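Local coordinates for protein UDP-glucose:anthocyanidin 3-O-glucosyltransferase (Clitoria ternatea, PDB 4REL) that is a plant glycosyltransferase of the GT-B fold, built from two Rossmann-like domains that face each other across a cleft, at residues 142-147 / 222-226; 173-179 / 369-373. All blocks are in the same frame, centred on the assembly; numbering follows the deposited sequence. Where two conformers were deposited one is given.

The two contacts lie with centres about 14 Å apart, and their segments alternate along the chain: 142-147, 173-179, 222-226, 369-373. Contact 1 stays within the N-terminal Rossmann-like domain, joining the loop after strand 131-135 to helix 220-229, which leads into edge strand 233-235 of the same parallel sheet. Contact 2 spans the domains, setting an N-terminal loop against helix 368-378, which runs between strands 359-361 and 382-384 of the C-terminal sheet. They meet at L144, whose CD1 lies 3.6 Å from P179 CD and 4.0 Å from I370 CD1. Each contributes one residue, Y145 and P179, to the pocket around the bound KMP.

Contact 1: residues 142-147 / 222-226; sequences LSLYFN and FVKYM
Polar contact between the segments centres on the amide of N147 and the phenol of Y225, which approach from opposite directions. N147 ND2 donates to Y225 OH at 3.0 Å, with a bend to 150° at the hydrogen and the oxygen 20° out of the amide plane. The same hydroxyl lies 3.7 Å from F146 CB. The other N-H of ND2 turns back to S143 O, also at 3.0 Å but close to the amide plane, so two bonds fix the rotation of this amide. S143 O accepts from F146 N as well, from the opposite face of its carbonyl plane. Y225 reaches the loop because its CG stands anti to the backbone N (chi1 178°), carrying the ring away from its helix.

This is packing inside a Rossmann-like domain: 142-147 follows strand 131-135 of the parallel sheet, and helix 220-229 leads to strand 233-235 at its edge. L142 also rests on W135, and M226 on L233.

The apolar part is built on M226. Its chain, bent at chi2 and chi3, brings CE to 3.7 Å from F146 CE2 and 4.0 Å from L142 CB. SD makes an oblique Met-aromatic contact, 5.2 Å from the centroid of the F146 ring. F222 turns its ring edge to the loop, with CZ 4.2 Å from L142 CB.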
ATOM      1  N   LEU A 142      -0.203  -6.362  10.308  1.00 10.48           N
ATOM      2  CA  LEU A 142       0.256  -7.752  10.467  1.00 10.00           C
ATOM      3  C   LEU A 142      -0.204  -8.368  11.787  1.00 13.32           C
ATOM      4  O   LEU A 142      -0.543  -9.554  11.846  1.00 13.88           O
ATOM      5  CB  LEU A 142       1.788  -7.836  10.394  1.00 10.56           C
ATOM      6  CG  LEU A 142       2.400  -7.869   9.001  1.00 14.54           C
ATOM      7  CD1 LEU A 142       3.904  -7.686   9.111  1.00 17.42           C
ATOM      8  CD2 LEU A 142       2.051  -9.191   8.339  1.00 16.56           C
ATOM      9  N   SER A 143      -0.221  -7.558  12.840  0.50 10.55           N
ATOM     10  CA  SER A 143      -0.558  -8.054  14.171  0.50 14.38           C
ATOM     11  C   SER A 143      -1.984  -8.563  14.282  0.50 14.83           C
ATOM     12  O   SER A 143      -2.258  -9.502  15.029  0.50 13.78           O
ATOM     13  CB  SER A 143      -0.294  -6.981  15.222  0.50 13.41           C
ATOM     14  OG  SER A 143       1.086  -6.906  15.481  0.50 16.93           O
ATOM     15  N   LEU A 144      -2.886  -7.943  13.529  1.00 12.73           N
ATOM     16  CA  LEU A 144      -4.301  -8.294  13.580  1.00 14.97           C
ATOM     17  C   LEU A 144      -4.547  -9.775  13.319  1.00 11.59           C
ATOM     18  O   LEU A 144      -5.373 -10.403  13.983  1.00 12.60           O
ATOM     19  CB  LEU A 144      -5.087  -7.471  12.557  1.00 16.75           C
ATOM     20  CG  LEU A 144      -4.929  -5.957  12.633  1.00 20.18           C
ATOM     21  CD1 LEU A 144      -5.671  -5.301  11.475  1.00 17.55           C
ATOM     22  CD2 LEU A 144      -5.457  -5.456  13.960  1.00 19.69           C
ATOM     23  N   TYR A 145      -3.816 -10.333  12.356  1.00  8.42           N
ATOM     24  CA  TYR A 145      -4.089 -11.684  11.877  1.00 12.25           C
ATOM     25  C   TYR A 145      -3.672 -12.781  12.852  1.00 13.39           C
ATOM     26  O   TYR A 145      -4.051 -13.940  12.692  1.00 14.98           O
ATOM     27  CB  TYR A 145      -3.495 -11.858  10.468  1.00 13.02           C
ATOM     28  CG  TYR A 145      -4.139 -10.853   9.544  1.00 11.84           C
ATOM     29  CD1 TYR A 145      -5.444 -11.034   9.118  1.00 18.14           C
ATOM     30  CD2 TYR A 145      -3.482  -9.683   9.183  1.00 14.06           C
ATOM     31  CE1 TYR A 145      -6.074 -10.103   8.316  1.00 24.40           C
ATOM     32  CE2 TYR A 145      -4.103  -8.742   8.371  1.00 18.36           C
ATOM     33  CZ  TYR A 145      -5.397  -8.964   7.941  1.00 24.17           C
ATOM     34  OH  TYR A 145      -6.035  -8.044   7.142  1.00 25.40           O
ATOM     35  N   PHE A 146      -2.929 -12.401  13.886  1.00 12.25           N
ATOM     36  CA  PHE A 146      -2.578 -13.324  14.958  1.00 13.01           C
ATOM     37  C   PHE A 146      -3.487 -13.203  16.171  1.00 10.11           C
ATOM     38  O   PHE A 146      -3.270 -13.870  17.191  1.00 15.99           O
ATOM     39  CB  PHE A 146      -1.125 -13.109  15.363  1.00 14.05           C
ATOM     40  CG  PHE A 146      -0.154 -13.495  14.293  1.00 12.45           C
ATOM     41  CD1 PHE A 146       0.420 -14.757  14.293  1.00 12.60           C
ATOM     42  CD2 PHE A 146       0.166 -12.610  13.272  1.00 17.11           C
ATOM     43  CE1 PHE A 146       1.311 -15.131  13.300  1.00 13.50           C
ATOM     44  CE2 PHE A 146       1.051 -12.981  12.272  1.00 12.08           C
ATOM     45  CZ  PHE A 146       1.625 -14.238  12.291  1.00 13.94           C
ATOM     46  N   ASN A 147      -4.528 -12.382  16.047  1.00 10.47           N
ATOM     47  CA  ASN A 147      -5.400 -12.084  17.180  1.00  9.79           C
ATOM     48  C   ASN A 147      -6.861 -11.946  16.764  1.00 13.11           C
ATOM     49  O   ASN A 147      -7.599 -11.165  17.348  1.00 12.49           O
ATOM     50  CB  ASN A 147      -4.936 -10.803  17.890  1.00 15.63           C
ATOM     51  CG  ASN A 147      -3.563 -10.949  18.519  1.00 15.70           C
ATOM     52  OD1 ASN A 147      -3.427 -11.446  19.642  1.00 12.61           O
ATOM     53  ND2 ASN A 147      -2.536 -10.513  17.801  1.00 12.71           N
ATOM     54  N   PHE A 222       5.817  -3.686  18.611  1.00 11.85           N
ATOM     55  CA  PHE A 222       5.162  -4.376  17.512  1.00 15.64           C
ATOM     56  C   PHE A 222       6.189  -5.193  16.731  1.00 10.17           C
ATOM     57  O   PHE A 222       5.924  -6.340  16.355  1.00 11.70           O
ATOM     58  CB  PHE A 222       4.428  -3.395  16.582  1.00 14.36           C
ATOM     59  CG  PHE A 222       4.218  -3.930  15.198  1.00 11.31           C
ATOM     60  CD1 PHE A 222       3.179  -4.806  14.925  1.00 12.55           C
ATOM     61  CD2 PHE A 222       5.071  -3.563  14.161  1.00 12.92           C
ATOM     62  CE1 PHE A 222       3.002  -5.316  13.627  1.00 14.33           C
ATOM     63  CE2 PHE A 222       4.895  -4.063  12.883  1.00 14.74           C
ATOM     64  CZ  PHE A 222       3.861  -4.940  12.618  1.00 15.58           C
ATOM     65  N   VAL A 223       7.360  -4.607  16.484  1.00  9.84           N
ATOM     66  CA  VAL A 223       8.377  -5.291  15.703  1.00 11.47           C
ATOM     67  C   VAL A 223       8.826  -6.531  16.457  1.00 14.47           C
ATOM     68  O   VAL A 223       8.919  -7.607  15.871  1.00 11.48           O
ATOM     69  CB  VAL A 223       9.576  -4.379  15.387  1.00 12.55           C
ATOM     70  CG1 VAL A 223      10.678  -5.161  14.683  1.00 19.15           C
ATOM     71  CG2 VAL A 223       9.125  -3.189  14.532  1.00 10.64           C
ATOM     72  N   LYS A 224       9.068  -6.385  17.762  1.00 13.18           N
ATOM     73  CA  LYS A 224       9.451  -7.532  18.590  1.00 15.35           C
ATOM     74  C   LYS A 224       8.367  -8.596  18.605  1.00 15.55           C
ATOM     75  O   LYS A 224       8.659  -9.780  18.491  1.00 15.72           O
ATOM     76  CB  LYS A 224       9.784  -7.109  20.023  1.00 19.68           C
ATOM     77  CG  LYS A 224      11.123  -6.422  20.155  1.00 20.14           C
ATOM     78  CD  LYS A 224      11.485  -6.231  21.620  1.00 33.01           C
ATOM     79  CE  LYS A 224      12.892  -5.673  21.763  1.00 39.90           C
ATOM     80  NZ  LYS A 224      13.310  -5.586  23.190  1.00 42.16           N
ATOM     81  N   TYR A 225       7.116  -8.172  18.740  1.00 13.04           N
ATOM     82  CA  TYR A 225       6.004  -9.116  18.698  1.00 15.70           C
ATOM     83  C   TYR A 225       5.991  -9.918  17.391  1.00 14.08           C
ATOM     84  O   TYR A 225       5.846 -11.142  17.407  1.00 13.23           O
ATOM     85  CB  TYR A 225       4.668  -8.389  18.906  1.00 13.81           C
ATOM     86  CG  TYR A 225       3.453  -9.287  18.823  1.00 15.48           C
ATOM     87  CD1 TYR A 225       3.091 -10.098  19.891  1.00 15.55           C
ATOM     88  CD2 TYR A 225       2.659  -9.311  17.682  1.00 16.64           C
ATOM     89  CE1 TYR A 225       1.970 -10.910  19.823  1.00 17.59           C
ATOM     90  CE2 TYR A 225       1.536 -10.124  17.603  1.00 17.38           C
ATOM     91  CZ  TYR A 225       1.202 -10.919  18.675  1.00 16.61           C
ATOM     92  OH  TYR A 225       0.095 -11.721  18.614  1.00 16.36           O
ATOM     93  N   MET A 226       6.155  -9.245  16.258  1.00 13.32           N
ATOM     94  CA  MET A 226       6.117  -9.963  14.996  1.00 12.39           C
ATOM     95  C   MET A 226       7.310 -10.891  14.843  1.00 10.84           C
ATOM     96  O   MET A 226       7.185 -11.961  14.268  1.00 13.91           O
ATOM     97  CB  MET A 226       6.005  -9.012  13.805  1.00 13.43           C
ATOM     98  CG  MET A 226       4.675  -8.278  13.740  1.00 17.68           C
ATOM     99  SD  MET A 226       3.244  -9.392  13.740  1.00 18.69           S
ATOM    100  CE  MET A 226       3.783 -10.548  12.487  1.00 10.69           C
TER

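Contact 2: residues 173-179 / 369-373; sequences LRVEDVP and GIAAR
D177 and R373 form a side-on, two-pronged salt bridge. R373 NE donates to D177 OD2 at 2.7 Å (161° at the hydrogen), and R373 NH2 donates to the syn lone pair of D177 OD1 at 3.0 Å. Both oxygens have a second donor. The backbone N of R174 reaches OD2 at 2.8 Å from the opposite face of the carboxylate plane to NE, and water 2 bridges OD1 to G369 O. R373 starts with CG anti to its backbone N, then bends at chi2 and chi3, which brings NE and NH2 round to the carboxylate; its NH1 is taken by D377 one helical turn on.

The guanidinium of R174 lies flat on that of R373, centres 3.9 Å apart and planes at 17°. R174 NH1 is bonded in its own plane to E176 OE2 at 3.0 Å, so the stacked cations are flanked by carboxylates that probably offset their charge. E176 OE2 makes a long second salt bridge to R373 NH2, and its OE1 pairs with K388. The D177 carbonyl receives water 1 at 2.7 Å, which takes a weak bond from I370 N.

Beside this network, L173 CD2 packs 3.7 Å from R373 CG, and I370 CD1 lies 4.3 Å from P179 CD.

Helix 368-378 begins just after D367, at the end of the plant glycosyltransferase signature (PSPG) box. The salt-bridge network joins this C-terminal helix to an N-terminal loop whose P179 touches KMP, in the interdomain cleft of the GT-B fold.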
ATOM      1  N   LEU A 173      -4.520   1.473  18.726  1.00 10.81           N
ATOM      2  CA  LEU A 173      -5.530   0.988  17.785  1.00  9.09           C
ATOM      3  C   LEU A 173      -6.848   0.763  18.521  1.00 13.21           C
ATOM      4  O   LEU A 173      -6.856   0.345  19.687  1.00 16.79           O
ATOM      5  CB  LEU A 173      -5.094  -0.322  17.097  1.00 10.29           C
ATOM      6  CG  LEU A 173      -3.852  -0.276  16.210  1.00 11.30           C
ATOM      7  CD1 LEU A 173      -3.676  -1.598  15.509  1.00 10.03           C
ATOM      8  CD2 LEU A 173      -4.022   0.829  15.178  1.00 12.97           C
ATOM      9  N   ARG A 174      -7.953   1.075  17.848  1.00 13.45           N
ATOM     10  CA  ARG A 174      -9.274   0.934  18.446  1.00 13.45           C
ATOM     11  C   ARG A 174     -10.152  -0.026  17.665  1.00 13.02           C
ATOM     12  O   ARG A 174      -9.916  -0.302  16.487  1.00 12.78           O
ATOM     13  CB  ARG A 174      -9.992   2.278  18.484  1.00 13.60           C
ATOM     14  CG  ARG A 174      -9.268   3.380  19.214  1.00 14.76           C
ATOM     15  CD  ARG A 174     -10.075   4.631  18.985  1.00 19.88           C
ATOM     16  NE  ARG A 174      -9.525   5.805  19.637  1.00 21.09           N
ATOM     17  CZ  ARG A 174     -10.124   6.991  19.614  1.00 31.73           C
ATOM     18  NH1 ARG A 174     -11.279   7.135  18.970  1.00 27.30           N
ATOM     19  NH2 ARG A 174      -9.576   8.027  20.232  1.00 36.70           N
ATOM     20  N   VAL A 175     -11.188  -0.511  18.338  1.00 14.69           N
ATOM     21  CA  VAL A 175     -12.224  -1.317  17.722  1.00 13.03           C
ATOM     22  C   VAL A 175     -12.693  -0.738  16.382  1.00 14.03           C
ATOM     23  O   VAL A 175     -12.800  -1.457  15.386  1.00 15.83           O
ATOM     24  CB  VAL A 175     -13.408  -1.454  18.701  1.00 16.94           C
ATOM     25  CG1 VAL A 175     -14.693  -1.790  17.970  1.00 17.80           C
ATOM     26  CG2 VAL A 175     -13.087  -2.499  19.746  1.00 16.81           C
ATOM     27  N   GLU A 176     -12.925   0.571  16.343  1.00 11.96           N
ATOM     28  CA  GLU A 176     -13.456   1.203  15.132  1.00 13.45           C
ATOM     29  C   GLU A 176     -12.470   1.223  13.958  1.00 15.73           C
ATOM     30  O   GLU A 176     -12.858   1.491  12.813  1.00 15.99           O
ATOM     31  CB  GLU A 176     -13.932   2.624  15.439  1.00 16.17           C
ATOM     32  CG  GLU A 176     -12.816   3.584  15.793  1.00 17.49           C
ATOM     33  CD  GLU A 176     -13.330   4.945  16.215  1.00 25.93           C
ATOM     34  OE1 GLU A 176     -13.984   5.614  15.389  1.00 23.78           O
ATOM     35  OE2 GLU A 176     -13.083   5.339  17.374  1.00 27.03           O
ATOM     36  N   ASP A 177     -11.200   0.927  14.229  1.00 14.39           N
ATOM     37  CA  ASP A 177     -10.184   0.923  13.178  1.00 13.88           C
ATOM     38  C   ASP A 177     -10.067  -0.418  12.451  1.00 15.27           C
ATOM     39  O   ASP A 177      -9.475  -0.490  11.377  1.00 12.45           O
ATOM     40  CB  ASP A 177      -8.816   1.281  13.765  1.00 13.81           C
ATOM     41  CG  ASP A 177      -8.824   2.594  14.527  1.00 12.63           C
ATOM     42  OD1 ASP A 177      -9.541   3.529  14.107  1.00 15.61           O
ATOM     43  OD2 ASP A 177      -8.097   2.692  15.543  1.00 12.97           O
ATOM     44  N   VAL A 178     -10.613  -1.474  13.051  1.00 14.80           N
ATOM     45  CA  VAL A 178     -10.425  -2.841  12.557  1.00 15.05           C
ATOM     46  C   VAL A 178     -11.041  -3.037  11.165  1.00 17.11           C
ATOM     47  O   VAL A 178     -12.164  -2.594  10.921  1.00 19.82           O
ATOM     48  CB  VAL A 178     -11.035  -3.844  13.554  1.00 16.17           C
ATOM     49  CG1 VAL A 178     -10.976  -5.262  13.016  1.00 10.81           C
ATOM     50  CG2 VAL A 178     -10.314  -3.747  14.903  1.00 20.23           C
ATOM     51  N   PRO A 179     -10.304  -3.678  10.237  1.00 12.90           N
ATOM     52  CA  PRO A 179     -10.892  -3.969   8.921  1.00 13.60           C
ATOM     53  C   PRO A 179     -12.197  -4.753   9.057  1.00 19.19           C
ATOM     54  O   PRO A 179     -12.226  -5.774   9.752  1.00 15.56           O
ATOM     55  CB  PRO A 179      -9.824  -4.838   8.248  1.00 12.64           C
ATOM     56  CG  PRO A 179      -8.536  -4.376   8.857  1.00 12.82           C
ATOM     57  CD  PRO A 179      -8.890  -4.101  10.312  1.00 11.00           C
ATOM     58  N   GLY A 369      -7.937   2.145   7.876  1.00 13.60           N
ATOM     59  CA  GLY A 369      -8.269   2.591   9.217  1.00 13.78           C
ATOM     60  C   GLY A 369      -7.122   2.428  10.191  1.00 12.59           C
ATOM     61  O   GLY A 369      -6.920   3.265  11.087  1.00 10.28           O
ATOM     62  N   ILE A 370      -6.348   1.358  10.009  1.00 11.01           N
ATOM     63  CA  ILE A 370      -5.169   1.142  10.830  1.00  9.32           C
ATOM     64  C   ILE A 370      -4.145   2.232  10.538  1.00 12.69           C
ATOM     65  O   ILE A 370      -3.560   2.809  11.457  1.00 11.60           O
ATOM     66  CB  ILE A 370      -4.529  -0.244  10.571  1.00 13.80           C
ATOM     67  CG1 ILE A 370      -5.552  -1.370  10.777  1.00 14.75           C
ATOM     68  CG2 ILE A 370      -3.312  -0.425  11.460  1.00  9.72           C
ATOM     69  CD1 ILE A 370      -6.163  -1.428  12.182  1.00 15.62           C
ATOM     70  N   ALA A 371      -3.926   2.502   9.252  1.00  8.71           N
ATOM     71  CA  ALA A 371      -2.996   3.539   8.839  1.00 10.88           C
ATOM     72  C   ALA A 371      -3.393   4.896   9.400  1.00  8.96           C
ATOM     73  O   ALA A 371      -2.539   5.637   9.908  1.00 10.54           O
ATOM     74  CB  ALA A 371      -2.888   3.592   7.313  1.00 10.29           C
ATOM     75  N   ALA A 372      -4.685   5.217   9.316  1.00  9.92           N
ATOM     76  CA  ALA A 372      -5.176   6.502   9.787  1.00 11.22           C
ATOM     77  C   ALA A 372      -4.906   6.645  11.285  1.00 11.15           C
ATOM     78  O   ALA A 372      -4.478   7.705  11.748  1.00  9.06           O
ATOM     79  CB  ALA A 372      -6.673   6.660   9.484  1.00  8.27           C
ATOM     80  N   ARG A 373      -5.162   5.584  12.042  1.00 13.42           N
ATOM     81  CA  ARG A 373      -4.917   5.609  13.486  1.00 12.09           C
ATOM     82  C   ARG A 373      -3.430   5.774  13.809  1.00  9.25           C
ATOM     83  O   ARG A 373      -3.068   6.516  14.725  1.00 11.88           O
ATOM     84  CB  ARG A 373      -5.461   4.341  14.162  1.00 12.62           C
ATOM     85  CG  ARG A 373      -5.244   4.301  15.695  1.00 11.60           C
ATOM     86  CD  ARG A 373      -6.065   5.385  16.405  1.00  9.42           C
ATOM     87  NE  ARG A 373      -7.471   5.256  16.045  1.00 11.28           N
ATOM     88  CZ  ARG A 373      -8.376   6.221  16.164  1.00 13.63           C
ATOM     89  NH1 ARG A 373      -8.038   7.407  16.660  1.00 15.40           N
ATOM     90  NH2 ARG A 373      -9.624   5.998  15.785  1.00 15.77           N
TER
HETATM   91  O   HOH W   1      -8.547  -0.562   8.805  1.00 17.85           O
HETATM   92  O   HOH W   2      -9.622   4.628  11.651  1.00 21.50           O